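Putative electron transport related protein (PDB 4PQ1) probably acts as a thiol-disulfide oxidoreductase of the thioredoxin-like DsbF type, exchanging disulfides with partner proteins. Local coordinates at residues A[45-55]-A[75-86]; A[60-70]-A[95-103]. One frame throughout, in Å; residues are numbered along the deposited sequence.

In the fold
Contacts 1 and 2 illustrate how a thioredoxin-like fold is tied together by segments that alternate along the chain. Of the four segments, 45-55, on strand 46-52, comes first and runs into the loop ahead of helix 57-61, at whose start the Cys56-Cys59 disulfide sits. Helix 63-73 follows, and strand 77-83 then returns beside strand 46-52, so that contact 1 closes a beta-alpha-beta crossover. Contact 2 starts inside that crossover, at residues 60-70, and reaches forward to the end of helix 89-98 and the turn before strand 105-107. The two loops therefore cross rather than nest. Gln54 with Arg60 and Val79 with His70 join the contacts directly by hydrogen bonds.

Contact 1 of 2, residues A[45-55]-A[75-86]; sequences KIVVLNAWGQW and DKGTVVGINVRD
Strands 46-52 and 77-83 pair in parallel, in register from Ile46-Gly77 to Trp52-Asn83, within the central sheet of the thioredoxin-like fold. Their backbones bond in a regular ladder, Val48 N to Thr78 O at 2.9 Å and Val80 N to Val48 O at 2.8 Å among its rungs. Leu49 and Val80 lie side by side on one face, pointing the same way, with CD2 of Leu49 4.1 Å from CB of Val80. On the other face the Trp52 indole, its CG set between backbone N and carbonyl carbon (chi1 71°), swings over the neighbouring strand: Asn83 CA makes a CH-pi contact with the five-membered ring, and Asn83 ND2 lies over the same indole near its rim. Beyond the strands, Asp86 works as a clamp. Asp86 OD2 accepts Gln54 N on the syn side (2.9 Å) and Asn83 ND2 on the anti side (2.8 Å), while Asp86 OD1 takes Gln54 NE2 at 3.0 Å, so three bonds fix the carboxylate's rotation. Trp55 turns its indole edge to the same loop, and Trp55 NE1 meets Val84 O at 3.0 Å, almost exactly in the ring plane. Strand 127-131 flanks 46-52 and strand 105-107 flanks 77-83; helix 63-73 packs on Ile46, Val48 and Asn50, and helix 89-98 on Asn83 and Asp86.

Contact 2 of 2, residues A[60-70]-A[95-103]; sequences RSESDDLQEVH and FVKDNGITY
Gln67 grips the backbone and side chain of Thr102 with the two ends of one amide. Gln67 NE2 donates to Thr102 OG1 at 3.0 Å, nearly straight and in the amide plane, while Gln67 OE1 accepts Thr102 N at 3.2 Å from above its carbonyl plane. The bend at chi2 (58°) turns the amide back toward 100-103, where it slides past the Tyr103 ring with the two planes only 8° apart. One helical turn after Gln67, the His70 imidazole has CB of Tyr103 over its centre, 3.5 Å from the centroid, a CH-pi contact; His70 ND1 is itself held by Val79 N. At the other end of the tyrosine, OH touches Leu66 CB, and a water 2.6 Å from Tyr103 OH also bonds Ser63 OG. Ser63 OG also meets Ile101 CD1 at 3.4 Å, and Phe95 lies against Ser63 and Arg60. Ile101 CG2 covers one face of the Tyr103 ring. Behind these, a Schellman motif with Gly100 as C-prime residue ends helix 89-98, sending Ile101 to Tyr103 across helix 63-73. Helices 63-73 and 89-98 are thus joined on one side of a thioredoxin-like sheet, next to helix 57-61, where the CxxC disulfide lies.

Contact 1 of 2, residues A[45-55]-A[75-86]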
loop_
_atom_site.group_PDB
_atom_site.type_symbol
_atom_site.label_atom_id
_atom_site.label_comp_id
_atom_site.label_asym_id
_atom_site.label_seq_id
_atom_site.Cartn_x
_atom_site.Cartn_y
_atom_site.Cartn_z
ATOM N N LYS A 45 -2.962 -4.193 13.659
ATOM C CA LYS A 45 -3.613 -4.872 12.541
ATOM C C LYS A 45 -2.681 -4.932 11.325
ATOM O O LYS A 45 -1.821 -4.063 11.136
ATOM C CB LYS A 45 -4.912 -4.164 12.179
ATOM C CG LYS A 45 -5.945 -4.076 13.294
ATOM C CD LYS A 45 -6.699 -5.382 13.453
ATOM C CE LYS A 45 -7.985 -5.178 14.248
ATOM N NZ LYS A 45 -8.547 -6.477 14.727
ATOM N N ILE A 46 -2.839 -5.971 10.517
ATOM C CA ILE A 46 -2.080 -6.089 9.282
ATOM C C ILE A 46 -2.511 -4.985 8.302
ATOM O O ILE A 46 -3.693 -4.641 8.223
ATOM C CB ILE A 46 -2.277 -7.470 8.636
ATOM C CG1 ILE A 46 -1.712 -8.568 9.533
ATOM C CG2 ILE A 46 -1.618 -7.531 7.268
ATOM C CD1 ILE A 46 -1.981 -9.953 8.985
ATOM N N VAL A 47 -1.549 -4.405 7.591
ATOM C CA VAL A 47 -1.844 -3.317 6.683
ATOM C C VAL A 47 -1.106 -3.490 5.358
ATOM O O VAL A 47 0.135 -3.584 5.324
ATOM C CB VAL A 47 -1.480 -1.951 7.288
ATOM C CG1 VAL A 47 -1.664 -0.868 6.247
ATOM C CG2 VAL A 47 -2.348 -1.653 8.522
ATOM N N VAL A 48 -1.875 -3.542 4.268
ATOM C CA VAL A 48 -1.283 -3.627 2.941
ATOM C C VAL A 48 -1.364 -2.273 2.246
ATOM O O VAL A 48 -2.454 -1.821 1.877
ATOM C CB VAL A 48 -1.974 -4.701 2.075
ATOM C CG1 VAL A 48 -1.325 -4.778 0.709
ATOM C CG2 VAL A 48 -1.904 -6.051 2.764
ATOM N N LEU A 49 -0.205 -1.631 2.088
ATOM C CA LEU A 49 -0.093 -0.333 1.399
ATOM C C LEU A 49 0.126 -0.517 -0.087
ATOM O O LEU A 49 0.974 -1.316 -0.510
ATOM C CB LEU A 49 1.075 0.488 1.955
ATOM C CG LEU A 49 1.139 0.809 3.432
ATOM C CD1 LEU A 49 2.531 1.321 3.740
ATOM C CD2 LEU A 49 0.075 1.840 3.758
ATOM N N ASN A 50 -0.607 0.254 -0.877
ATOM C CA ASN A 50 -0.520 0.170 -2.323
ATOM C C ASN A 50 -0.566 1.552 -2.942
ATOM O O ASN A 50 -1.536 2.297 -2.761
ATOM C CB ASN A 50 -1.649 -0.702 -2.873
ATOM C CG ASN A 50 -1.676 -0.733 -4.379
ATOM O OD1 ASN A 50 -2.529 -0.103 -4.989
ATOM N ND2 ASN A 50 -0.736 -1.452 -4.991
ATOM N N ALA A 51 0.517 1.908 -3.628
ATOM C CA ALA A 51 0.585 3.161 -4.373
ATOM C C ALA A 51 0.011 2.942 -5.766
ATOM O O ALA A 51 0.415 2.015 -6.479
ATOM C CB ALA A 51 2.007 3.662 -4.456
ATOM N N TRP A 52 -0.934 3.794 -6.148
ATOM C CA TRP A 52 -1.697 3.583 -7.366
ATOM C C TRP A 52 -2.166 4.913 -7.938
ATOM O O TRP A 52 -2.071 5.946 -7.277
ATOM C CB TRP A 52 -2.906 2.687 -7.084
ATOM C CG TRP A 52 -3.986 3.370 -6.258
ATOM C CD1 TRP A 52 -4.042 3.471 -4.896
ATOM C CD2 TRP A 52 -5.156 4.044 -6.756
ATOM N NE1 TRP A 52 -5.180 4.160 -4.513
ATOM C CE2 TRP A 52 -5.877 4.522 -5.639
ATOM C CE3 TRP A 52 -5.672 4.269 -8.033
ATOM C CZ2 TRP A 52 -7.078 5.234 -5.769
ATOM C CZ3 TRP A 52 -6.870 4.981 -8.161
ATOM C CH2 TRP A 52 -7.559 5.447 -7.033
ATOM N N GLY A 53 -2.669 4.877 -9.170
ATOM C CA GLY A 53 -3.310 6.028 -9.792
ATOM C C GLY A 53 -4.198 5.451 -10.874
ATOM O O GLY A 53 -3.843 4.430 -11.462
ATOM N N GLN A 54 -5.349 6.065 -11.133
ATOM C CA GLN A 54 -6.249 5.558 -12.176
ATOM C C GLN A 54 -5.633 5.660 -13.571
ATOM O O GLN A 54 -6.074 4.979 -14.490
ATOM C CB GLN A 54 -7.597 6.289 -12.132
ATOM C CG GLN A 54 -7.513 7.793 -12.292
ATOM C CD GLN A 54 -7.348 8.221 -13.736
ATOM O OE1 GLN A 54 -8.076 7.759 -14.620
ATOM N NE2 GLN A 54 -6.374 9.092 -13.985
ATOM N N TRP A 55 -4.613 6.503 -13.714
ATOM C CA TRP A 55 -3.928 6.739 -14.989
ATOM C C TRP A 55 -2.979 5.597 -15.335
ATOM O O TRP A 55 -2.338 5.583 -16.388
ATOM C CB TRP A 55 -3.146 8.057 -14.918
ATOM C CG TRP A 55 -2.328 8.107 -13.669
ATOM C CD1 TRP A 55 -2.666 8.706 -12.481
ATOM C CD2 TRP A 55 -1.057 7.487 -13.461
ATOM N NE1 TRP A 55 -1.664 8.517 -11.560
ATOM C CE2 TRP A 55 -0.672 7.762 -12.135
ATOM C CE3 TRP A 55 -0.203 6.732 -14.269
ATOM C CZ2 TRP A 55 0.524 7.296 -11.599
ATOM C CZ3 TRP A 55 0.981 6.280 -13.737
ATOM C CH2 TRP A 55 1.336 6.558 -12.415
ATOM N N ASP A 75 -11.380 -8.649 9.412
ATOM C CA ASP A 75 -11.165 -8.051 10.733
ATOM C C ASP A 75 -9.695 -7.800 11.029
ATOM O O ASP A 75 -9.323 -6.796 11.638
ATOM C CB ASP A 75 -11.736 -8.957 11.821
ATOM C CG ASP A 75 -12.981 -8.393 12.444
ATOM O OD1 ASP A 75 -13.247 -7.192 12.233
ATOM O OD2 ASP A 75 -13.686 -9.142 13.150
ATOM N N LYS A 76 -8.872 -8.741 10.586
ATOM C CA LYS A 76 -7.461 -8.807 10.931
ATOM C C LYS A 76 -6.630 -7.680 10.338
ATOM O O LYS A 76 -5.476 -7.486 10.725
ATOM C CB LYS A 76 -6.909 -10.151 10.477
ATOM C CG LYS A 76 -7.694 -11.327 11.039
ATOM C CD LYS A 76 -7.795 -11.231 12.560
ATOM C CE LYS A 76 -8.107 -12.583 13.193
ATOM N NZ LYS A 76 -9.412 -13.115 12.723
ATOM N N GLY A 77 -7.209 -6.938 9.393
ATOM C CA GLY A 77 -6.495 -5.837 8.772
ATOM C C GLY A 77 -7.223 -5.137 7.643
ATOM O O GLY A 77 -8.451 -5.149 7.575
ATOM N N THR A 78 -6.447 -4.533 6.746
ATOM C CA THR A 78 -6.991 -3.640 5.732
ATOM C C THR A 78 -5.968 -3.359 4.638
ATOM O O THR A 78 -4.758 -3.415 4.873
ATOM C CB THR A 78 -7.427 -2.286 6.347
ATOM O OG1 THR A 78 -8.198 -1.547 5.396
ATOM C CG2 THR A 78 -6.210 -1.443 6.721
ATOM N N VAL A 79 -6.457 -3.058 3.439
ATOM C CA VAL A 79 -5.621 -2.434 2.423
ATOM C C VAL A 79 -5.754 -0.925 2.606
ATOM O O VAL A 79 -6.818 -0.437 2.983
ATOM C CB VAL A 79 -6.032 -2.851 0.987
ATOM C CG1 VAL A 79 -5.197 -2.112 -0.059
ATOM C CG2 VAL A 79 -5.891 -4.373 0.810
ATOM N N VAL A 80 -4.666 -0.197 2.398
ATOM C CA VAL A 80 -4.715 1.265 2.335
ATOM C C VAL A 80 -4.024 1.760 1.080
ATOM O O VAL A 80 -2.837 1.530 0.888
ATOM C CB VAL A 80 -4.049 1.923 3.545
ATOM C CG1 VAL A 80 -4.019 3.438 3.345
ATOM C CG2 VAL A 80 -4.799 1.559 4.806
ATOM N N GLY A 81 -4.769 2.427 0.208
ATOM C CA GLY A 81 -4.196 2.881 -1.038
ATOM C C GLY A 81 -3.474 4.186 -0.837
ATOM O O GLY A 81 -3.821 4.990 0.036
ATOM N N ILE A 82 -2.450 4.400 -1.645
ATOM C CA ILE A 82 -1.793 5.696 -1.682
ATOM C C ILE A 82 -1.900 6.203 -3.122
ATOM O O ILE A 82 -1.126 5.819 -3.996
ATOM C CB ILE A 82 -0.325 5.604 -1.215
ATOM C CG1 ILE A 82 -0.273 5.074 0.218
ATOM C CG2 ILE A 82 0.381 6.953 -1.314
ATOM C CD1 ILE A 82 1.123 4.859 0.731
ATOM N N ASN A 83 -2.882 7.059 -3.359
ATOM C CA ASN A 83 -3.180 7.559 -4.700
ATOM C C ASN A 83 -2.177 8.639 -5.079
ATOM O O ASN A 83 -2.141 9.710 -4.455
ATOM C CB ASN A 83 -4.629 8.059 -4.727
ATOM C CG ASN A 83 -5.028 8.707 -6.050
ATOM O OD1 ASN A 83 -5.473 9.848 -6.062
ATOM N ND2 ASN A 83 -4.872 7.987 -7.155
ATOM N N VAL A 84 -1.310 8.343 -6.051
ATOM C CA VAL A 84 -0.284 9.310 -6.433
ATOM C C VAL A 84 -0.504 9.804 -7.881
ATOM O O VAL A 84 -1.096 9.102 -8.696
ATOM C CB VAL A 84 1.146 8.721 -6.280
ATOM C CG1 VAL A 84 1.358 8.175 -4.842
ATOM C CG2 VAL A 84 1.409 7.627 -7.309
ATOM N N ARG A 85 -0.054 11.025 -8.167
ATOM C CA ARG A 85 -0.022 11.559 -9.535
ATOM C C ARG A 85 -1.404 11.652 -10.170
ATOM O O ARG A 85 -1.539 11.785 -11.383
ATOM C CB ARG A 85 0.890 10.714 -10.423
ATOM C CG ARG A 85 2.307 11.223 -10.510
ATOM C CD ARG A 85 3.287 10.140 -10.960
ATOM N NE ARG A 85 4.386 10.103 -10.017
ATOM C CZ ARG A 85 5.200 9.078 -9.807
ATOM N NH1 ARG A 85 5.080 7.946 -10.493
ATOM N NH2 ARG A 85 6.150 9.205 -8.893
ATOM N N ASP A 86 -2.428 11.583 -9.334
ATOM C CA ASP A 86 -3.774 11.909 -9.752
ATOM C C ASP A 86 -4.071 13.321 -9.271
ATOM O O ASP A 86 -4.581 13.527 -8.167
ATOM C CB ASP A 86 -4.777 10.895 -9.209
ATOM C CG ASP A 86 -5.158 9.858 -10.241
ATOM O OD1 ASP A 86 -5.355 10.249 -11.410
ATOM O OD2 ASP A 86 -5.265 8.660 -9.890
#

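Contact 2 of 2, residues A[60-70]-A[95-103]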
loop_
_atom_site.group_PDB
_atom_site.type_symbol
_atom_site.label_atom_id
_atom_site.label_comp_id
_atom_site.label_asym_id
_atom_site.label_seq_id
_atom_site.Cartn_x
_atom_site.Cartn_y
_atom_site.Cartn_z
ATOM N N ARG A 60 -4.860 -0.475 -12.608
ATOM C CA ARG A 60 -6.211 -0.894 -13.027
ATOM C C ARG A 60 -6.327 -2.418 -13.131
ATOM O O ARG A 60 -7.300 -3.029 -12.674
ATOM C CB ARG A 60 -6.580 -0.248 -14.376
ATOM C CG ARG A 60 -6.584 1.292 -14.347
ATOM C CD ARG A 60 -7.236 1.937 -15.582
ATOM N NE ARG A 60 -6.521 1.646 -16.823
ATOM C CZ ARG A 60 -5.563 2.420 -17.336
ATOM N NH1 ARG A 60 -5.189 3.532 -16.710
ATOM N NH2 ARG A 60 -4.967 2.084 -18.476
ATOM N N SER A 61 -5.313 -3.013 -13.749
ATOM C CA SER A 61 -5.183 -4.455 -13.892
ATOM C C SER A 61 -5.178 -5.223 -12.555
ATOM O O SER A 61 -5.845 -6.248 -12.425
ATOM C CB SER A 61 -3.896 -4.742 -14.673
ATOM O OG SER A 61 -3.555 -6.107 -14.658
ATOM N N GLU A 62 -4.437 -4.726 -11.562
ATOM C CA GLU A 62 -4.294 -5.440 -10.294
ATOM C C GLU A 62 -5.340 -4.994 -9.265
ATOM O O GLU A 62 -5.306 -5.411 -8.109
ATOM C CB GLU A 62 -2.888 -5.234 -9.718
ATOM C CG GLU A 62 -2.658 -3.830 -9.200
ATOM C CD GLU A 62 -1.397 -3.654 -8.338
ATOM O OE1 GLU A 62 -1.223 -2.519 -7.849
ATOM O OE2 GLU A 62 -0.590 -4.605 -8.142
ATOM N N SER A 63 -6.281 -4.158 -9.690
ATOM C CA SER A 63 -7.202 -3.511 -8.751
ATOM C C SER A 63 -8.158 -4.501 -8.093
ATOM O O SER A 63 -8.391 -4.437 -6.885
ATOM C CB SER A 63 -8.001 -2.409 -9.471
ATOM O OG SER A 63 -8.955 -1.803 -8.607
ATOM N N ASP A 64 -8.709 -5.414 -8.889
ATOM C CA ASP A 64 -9.632 -6.408 -8.362
ATOM C C ASP A 64 -8.971 -7.283 -7.303
ATOM O O ASP A 64 -9.605 -7.686 -6.321
ATOM C CB ASP A 64 -10.160 -7.293 -9.481
ATOM C CG ASP A 64 -11.205 -6.591 -10.341
ATOM O OD1 ASP A 64 -11.831 -5.617 -9.861
ATOM O OD2 ASP A 64 -11.406 -7.034 -11.493
ATOM N N ASP A 65 -7.696 -7.591 -7.520
ATOM C CA ASP A 65 -6.971 -8.476 -6.624
ATOM C C ASP A 65 -6.744 -7.809 -5.273
ATOM O O ASP A 65 -6.874 -8.444 -4.224
ATOM C CB ASP A 65 -5.646 -8.902 -7.259
ATOM C CG ASP A 65 -5.789 -10.149 -8.124
ATOM O OD1 ASP A 65 -6.939 -10.569 -8.400
ATOM O OD2 ASP A 65 -4.756 -10.719 -8.529
ATOM N N LEU A 66 -6.422 -6.524 -5.292
ATOM C CA LEU A 66 -6.235 -5.801 -4.046
ATOM C C LEU A 66 -7.560 -5.754 -3.289
ATOM O O LEU A 66 -7.580 -5.826 -2.072
ATOM C CB LEU A 66 -5.696 -4.395 -4.314
ATOM C CG LEU A 66 -4.268 -4.324 -4.871
ATOM C CD1 LEU A 66 -4.027 -2.960 -5.483
ATOM C CD2 LEU A 66 -3.275 -4.559 -3.767
ATOM N N GLN A 67 -8.668 -5.662 -4.016
ATOM C CA GLN A 67 -9.984 -5.718 -3.387
ATOM C C GLN A 67 -10.163 -7.073 -2.722
ATOM O O GLN A 67 -10.718 -7.183 -1.631
ATOM C CB GLN A 67 -11.111 -5.474 -4.407
ATOM C CG GLN A 67 -12.511 -5.418 -3.777
ATOM C CD GLN A 67 -12.625 -4.344 -2.703
ATOM O OE1 GLN A 67 -11.924 -3.329 -2.746
ATOM N NE2 GLN A 67 -13.513 -4.555 -1.744
ATOM N N GLU A 68 -9.673 -8.106 -3.388
ATOM C CA GLU A 68 -9.803 -9.466 -2.904
ATOM C C GLU A 68 -9.066 -9.634 -1.572
ATOM O O GLU A 68 -9.637 -10.094 -0.579
ATOM C CB GLU A 68 -9.255 -10.422 -3.956
ATOM C CG GLU A 68 -9.489 -11.875 -3.683
ATOM C CD GLU A 68 -8.920 -12.728 -4.792
ATOM O OE1 GLU A 68 -9.012 -12.310 -5.973
ATOM O OE2 GLU A 68 -8.367 -13.804 -4.474
ATOM N N VAL A 69 -7.799 -9.232 -1.571
ATOM C CA VAL A 69 -6.945 -9.222 -0.384
ATOM C C VAL A 69 -7.580 -8.444 0.755
ATOM O O VAL A 69 -7.580 -8.901 1.892
ATOM C CB VAL A 69 -5.561 -8.617 -0.704
ATOM C CG1 VAL A 69 -4.713 -8.482 0.557
ATOM C CG2 VAL A 69 -4.838 -9.466 -1.727
ATOM N N HIS A 70 -8.129 -7.273 0.451
ATOM C CA HIS A 70 -8.782 -6.457 1.474
ATOM C C HIS A 70 -9.874 -7.238 2.177
ATOM O O HIS A 70 -9.979 -7.229 3.405
ATOM C CB HIS A 70 -9.378 -5.196 0.875
ATOM C CG HIS A 70 -10.053 -4.320 1.879
ATOM N ND1 HIS A 70 -9.367 -3.670 2.881
ATOM C CD2 HIS A 70 -11.355 -3.987 2.041
ATOM C CE1 HIS A 70 -10.216 -2.986 3.624
ATOM N NE2 HIS A 70 -11.432 -3.158 3.133
ATOM N N PHE A 95 -12.960 6.361 -10.123
ATOM C CA PHE A 95 -12.385 5.024 -10.270
ATOM C C PHE A 95 -12.727 4.110 -9.099
ATOM O O PHE A 95 -12.921 2.910 -9.280
ATOM C CB PHE A 95 -10.866 5.108 -10.425
ATOM C CG PHE A 95 -10.204 3.771 -10.562
ATOM C CD1 PHE A 95 -10.123 3.152 -11.801
ATOM C CD2 PHE A 95 -9.659 3.128 -9.450
ATOM C CE1 PHE A 95 -9.520 1.918 -11.938
ATOM C CE2 PHE A 95 -9.049 1.886 -9.578
ATOM C CZ PHE A 95 -8.979 1.281 -10.831
ATOM N N VAL A 96 -12.797 4.668 -7.897
ATOM C CA VAL A 96 -12.992 3.840 -6.704
ATOM C C VAL A 96 -14.442 3.361 -6.605
ATOM O O VAL A 96 -14.711 2.210 -6.247
ATOM C CB VAL A 96 -12.573 4.601 -5.416
ATOM C CG1 VAL A 96 -13.403 4.169 -4.230
ATOM C CG2 VAL A 96 -11.083 4.391 -5.140
ATOM N N LYS A 97 -15.381 4.235 -6.945
ATOM C CA LYS A 97 -16.782 3.829 -6.943
ATOM C C LYS A 97 -17.083 2.903 -8.104
ATOM O O LYS A 97 -17.901 2.002 -7.983
ATOM C CB LYS A 97 -17.719 5.034 -7.015
ATOM C CG LYS A 97 -19.197 4.627 -6.988
ATOM C CD LYS A 97 -20.142 5.815 -7.070
ATOM C CE LYS A 97 -21.551 5.411 -6.630
ATOM N NZ LYS A 97 -21.569 4.871 -5.234
ATOM N N ASP A 98 -16.437 3.146 -9.239
ATOM C CA ASP A 98 -16.774 2.445 -10.470
ATOM C C ASP A 98 -16.379 0.989 -10.390
ATOM O O ASP A 98 -16.983 0.130 -11.037
ATOM C CB ASP A 98 -16.088 3.095 -11.669
ATOM C CG ASP A 98 -16.815 4.327 -12.160
ATOM O OD1 ASP A 98 -17.802 4.752 -11.508
ATOM O OD2 ASP A 98 -16.380 4.870 -13.197
ATOM N N ASN A 99 -15.350 0.717 -9.596
ATOM C CA ASN A 99 -14.791 -0.623 -9.538
ATOM C C ASN A 99 -15.060 -1.287 -8.220
ATOM O O ASN A 99 -14.507 -2.343 -7.939
ATOM C CB ASN A 99 -13.298 -0.583 -9.841
ATOM C CG ASN A 99 -13.032 -0.264 -11.302
ATOM O OD1 ASN A 99 -13.064 -1.154 -12.150
ATOM N ND2 ASN A 99 -12.808 1.015 -11.611
ATOM N N GLY A 100 -15.937 -0.678 -7.424
ATOM C CA GLY A 100 -16.336 -1.257 -6.161
ATOM C C GLY A 100 -15.190 -1.448 -5.172
ATOM O O GLY A 100 -15.155 -2.434 -4.435
ATOM N N ILE A 101 -14.251 -0.509 -5.174
ATOM C CA ILE A 101 -13.149 -0.502 -4.225
ATOM C C ILE A 101 -13.656 0.026 -2.890
ATOM O O ILE A 101 -14.105 1.161 -2.805
ATOM C CB ILE A 101 -11.984 0.384 -4.720
ATOM C CG1 ILE A 101 -11.485 -0.067 -6.102
ATOM C CG2 ILE A 101 -10.869 0.450 -3.700
ATOM C CD1 ILE A 101 -11.353 -1.550 -6.275
ATOM N N THR A 102 -13.587 -0.781 -1.836
ATOM C CA THR A 102 -14.184 -0.359 -0.580
ATOM C C THR A 102 -13.163 0.004 0.484
ATOM O O THR A 102 -13.545 0.366 1.598
ATOM C CB THR A 102 -15.108 -1.438 -0.008
ATOM O OG1 THR A 102 -14.335 -2.584 0.352
ATOM C CG2 THR A 102 -16.139 -1.842 -1.040
ATOM N N TYR A 103 -11.874 -0.071 0.148
ATOM C CA TYR A 103 -10.837 0.305 1.111
ATOM C C TYR A 103 -10.358 1.752 0.930
ATOM O O TYR A 103 -10.442 2.311 -0.176
ATOM C CB TYR A 103 -9.663 -0.673 1.034
ATOM C CG TYR A 103 -8.979 -0.812 -0.304
ATOM C CD1 TYR A 103 -7.983 0.080 -0.697
ATOM C CD2 TYR A 103 -9.285 -1.866 -1.154
ATOM C CE1 TYR A 103 -7.330 -0.060 -1.916
ATOM C CE2 TYR A 103 -8.637 -2.016 -2.371
ATOM C CZ TYR A 103 -7.661 -1.112 -2.741
ATOM O OH TYR A 103 -7.013 -1.251 -3.941
HETATM O O HOH W 1 -7.568 -0.113 -6.259
#